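Local coordinates for protein Alpha/beta hydrolase (Legionella pneumophila subsp. pneumophila str. Philadelphia 1, PDB 4EZI) that is an alpha/beta hydrolase of unestablished function that may act as a lipase, cleaving ester bonds of triacylglycerols, at residues 212-217 against 270-275. Residues are numbered along the deposited sequence; the frame is centred on the assembly and turned at random.
Sequences LEPGPR and QDPLLI
Gln270 sends its side chain across from its own loop to the backbone of Pro216. From CB the chain places CG beside the backbone N, anti to the carbonyl carbon, then bends at chi2 (-77°), which swings CD round toward Pro216. At the tip the amide splits its work. OE1 lies 3.5 Å from Pro216 CA, and a water 3.0 Å from OE1 bridges it to Pro214 O. NE2 gives Pro216 O a nearly straight hydrogen bond (2.9 Å, 178° at the hydrogen); the acceptor sits in the Gln270 amide plane, whereas the donor stands 42° out of the carbonyl plane. A second water joins Gly215 O to Gln270 O, so direct and water-mediated bonds both join the two loops. Both belong to the largely helical excursion between strands 193-197 and 310-314 of the alpha/beta-hydrolase sheet, probably the cap, or lid, of the fold: 212-217 links helix 203-212 to helix 218-233, and 270-275 leads into helix 278-285. Further along, the rings of Pro214 and Pro272 meet at a slant, with Pro214 CB pressed unusually close to Pro272 CD, at 3.4 Å. Pro272 also packs on Thr219 and Leu222 of helix 218-233. Asp271, the residue before Pro272, turns OD1 to Leu273 N in an Asx turn that leads into the 3-10 segment, and Leu273 CD1 meets Leu212 CD2 loosely at 4.4 Å.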
loop_
_atom_site.group_PDB
_atom_site.type_symbol
_atom_site.label_atom_id
_atom_site.label_comp_id
_atom_site.label_asym_id
_atom_site.label_seq_id
_atom_site.Cartn_x
_atom_site.Cartn_y
_atom_site.Cartn_z
ATOM N N LEU A 212 -8.559 13.986 -15.574
ATOM C CA LEU A 212 -9.698 14.308 -16.466
ATOM C C LEU A 212 -10.994 13.590 -16.162
ATOM O O LEU A 212 -12.038 14.030 -16.638
ATOM C CB LEU A 212 -9.327 14.034 -17.923
ATOM C CG LEU A 212 -8.215 14.896 -18.495
ATOM C CD1 LEU A 212 -7.804 14.392 -19.866
ATOM C CD2 LEU A 212 -8.630 16.377 -18.580
ATOM N N GLU A 213 -10.959 12.543 -15.344
ATOM C CA GLU A 213 -12.181 11.930 -14.820
ATOM C C GLU A 213 -12.106 11.931 -13.279
ATOM O O GLU A 213 -12.223 10.889 -12.637
ATOM C CB GLU A 213 -12.337 10.525 -15.346
ATOM C CG GLU A 213 -12.326 10.473 -16.856
ATOM C CD GLU A 213 -12.637 9.095 -17.373
ATOM O OE1 GLU A 213 -13.738 8.576 -17.085
ATOM O OE2 GLU A 213 -11.766 8.522 -18.034
ATOM N N PRO A 214 -11.909 13.104 -12.677
ATOM C CA PRO A 214 -11.601 13.114 -11.258
ATOM C C PRO A 214 -12.720 12.619 -10.367
ATOM O O PRO A 214 -13.823 13.174 -10.357
ATOM C CB PRO A 214 -11.333 14.593 -10.980
ATOM C CG PRO A 214 -12.110 15.291 -12.032
ATOM C CD PRO A 214 -11.866 14.463 -13.233
ATOM N N GLY A 215 -12.403 11.620 -9.560
ATOM C CA GLY A 215 -13.304 11.185 -8.492
ATOM C C GLY A 215 -13.166 12.116 -7.288
ATOM O O GLY A 215 -12.512 13.176 -7.344
ATOM N N PRO A 216 -13.774 11.737 -6.158
ATOM C CA PRO A 216 -13.885 12.629 -5.009
ATOM C C PRO A 216 -12.560 12.973 -4.313
ATOM O O PRO A 216 -12.534 13.910 -3.522
ATOM C CB PRO A 216 -14.802 11.859 -4.052
ATOM C CG PRO A 216 -15.567 10.898 -4.929
ATOM C CD PRO A 216 -14.630 10.533 -6.020
ATOM N N ARG A 217 -11.500 12.210 -4.571
ATOM C CA ARG A 217 -10.202 12.386 -3.910
ATOM C C ARG A 217 -9.085 12.742 -4.881
ATOM O O ARG A 217 -7.934 12.854 -4.484
ATOM C CB ARG A 217 -9.876 11.090 -3.156
ATOM C CG ARG A 217 -10.782 10.873 -1.911
ATOM C CD ARG A 217 -10.912 9.419 -1.532
ATOM N NE ARG A 217 -11.680 8.648 -2.495
ATOM C CZ ARG A 217 -12.990 8.514 -2.473
ATOM N NH1 ARG A 217 -13.718 9.038 -1.507
ATOM N NH2 ARG A 217 -13.571 7.816 -3.445
ATOM N N GLN A 270 -12.605 20.275 -6.405
ATOM C CA GLN A 270 -12.870 18.945 -6.933
ATOM C C GLN A 270 -12.258 18.695 -8.311
ATOM O O GLN A 270 -11.910 17.560 -8.618
ATOM C CB GLN A 270 -14.359 18.638 -6.902
ATOM C CG GLN A 270 -14.805 18.218 -5.489
ATOM C CD GLN A 270 -14.417 16.775 -5.152
ATOM O OE1 GLN A 270 -14.919 15.844 -5.790
ATOM N NE2 GLN A 270 -13.481 16.586 -4.183
ATOM N N ASP A 271 -12.103 19.754 -9.108
ATOM C CA ASP A 271 -11.455 19.668 -10.420
ATOM C C ASP A 271 -9.952 19.903 -10.266
ATOM O O ASP A 271 -9.548 21.029 -9.963
ATOM C CB ASP A 271 -12.044 20.714 -11.366
ATOM C CG ASP A 271 -11.417 20.693 -12.753
ATOM O OD1 ASP A 271 -10.500 19.889 -13.035
ATOM O OD2 ASP A 271 -11.885 21.497 -13.617
ATOM N N PRO A 272 -9.127 18.852 -10.433
ATOM C CA PRO A 272 -7.700 19.025 -10.192
ATOM C C PRO A 272 -7.054 20.044 -11.090
ATOM O O PRO A 272 -5.996 20.585 -10.736
ATOM C CB PRO A 272 -7.103 17.619 -10.411
ATOM C CG PRO A 272 -8.211 16.684 -10.358
ATOM C CD PRO A 272 -9.442 17.459 -10.802
ATOM N N LEU A 273 -7.620 20.287 -12.278
ATOM C CA LEU A 273 -6.972 21.252 -13.150
ATOM C C LEU A 273 -6.841 22.616 -12.486
ATOM O O LEU A 273 -5.927 23.376 -12.820
ATOM C CB LEU A 273 -7.706 21.379 -14.483
ATOM C CG LEU A 273 -7.730 20.095 -15.316
ATOM C CD1 LEU A 273 -8.530 20.282 -16.594
ATOM C CD2 LEU A 273 -6.342 19.601 -15.642
ATOM N N LEU A 274 -7.712 22.932 -11.522
ATOM C CA LEU A 274 -7.695 24.257 -10.874
ATOM C C LEU A 274 -6.482 24.429 -9.956
ATOM O O LEU A 274 -6.121 25.575 -9.660
ATOM C CB LEU A 274 -8.998 24.499 -10.111
ATOM C CG LEU A 274 -10.229 24.731 -10.974
ATOM C CD1 LEU A 274 -11.474 24.671 -10.116
ATOM C CD2 LEU A 274 -10.102 26.059 -11.726
ATOM N N ILE A 275 -5.823 23.350 -9.532
ATOM C CA ILE A 275 -4.636 23.516 -8.674
ATOM C C ILE A 275 -3.340 23.651 -9.457
ATOM O O ILE A 275 -2.308 23.931 -8.865
ATOM C CB ILE A 275 -4.490 22.434 -7.585
ATOM C CG1 ILE A 275 -4.087 21.062 -8.151
ATOM C CG2 ILE A 275 -5.762 22.425 -6.702
ATOM C CD1 ILE A 275 -3.613 20.083 -7.074
HETATM O O HOH W 1 -14.697 15.190 -8.664
HETATM O O HOH W 2 -11.092 15.602 -6.770
#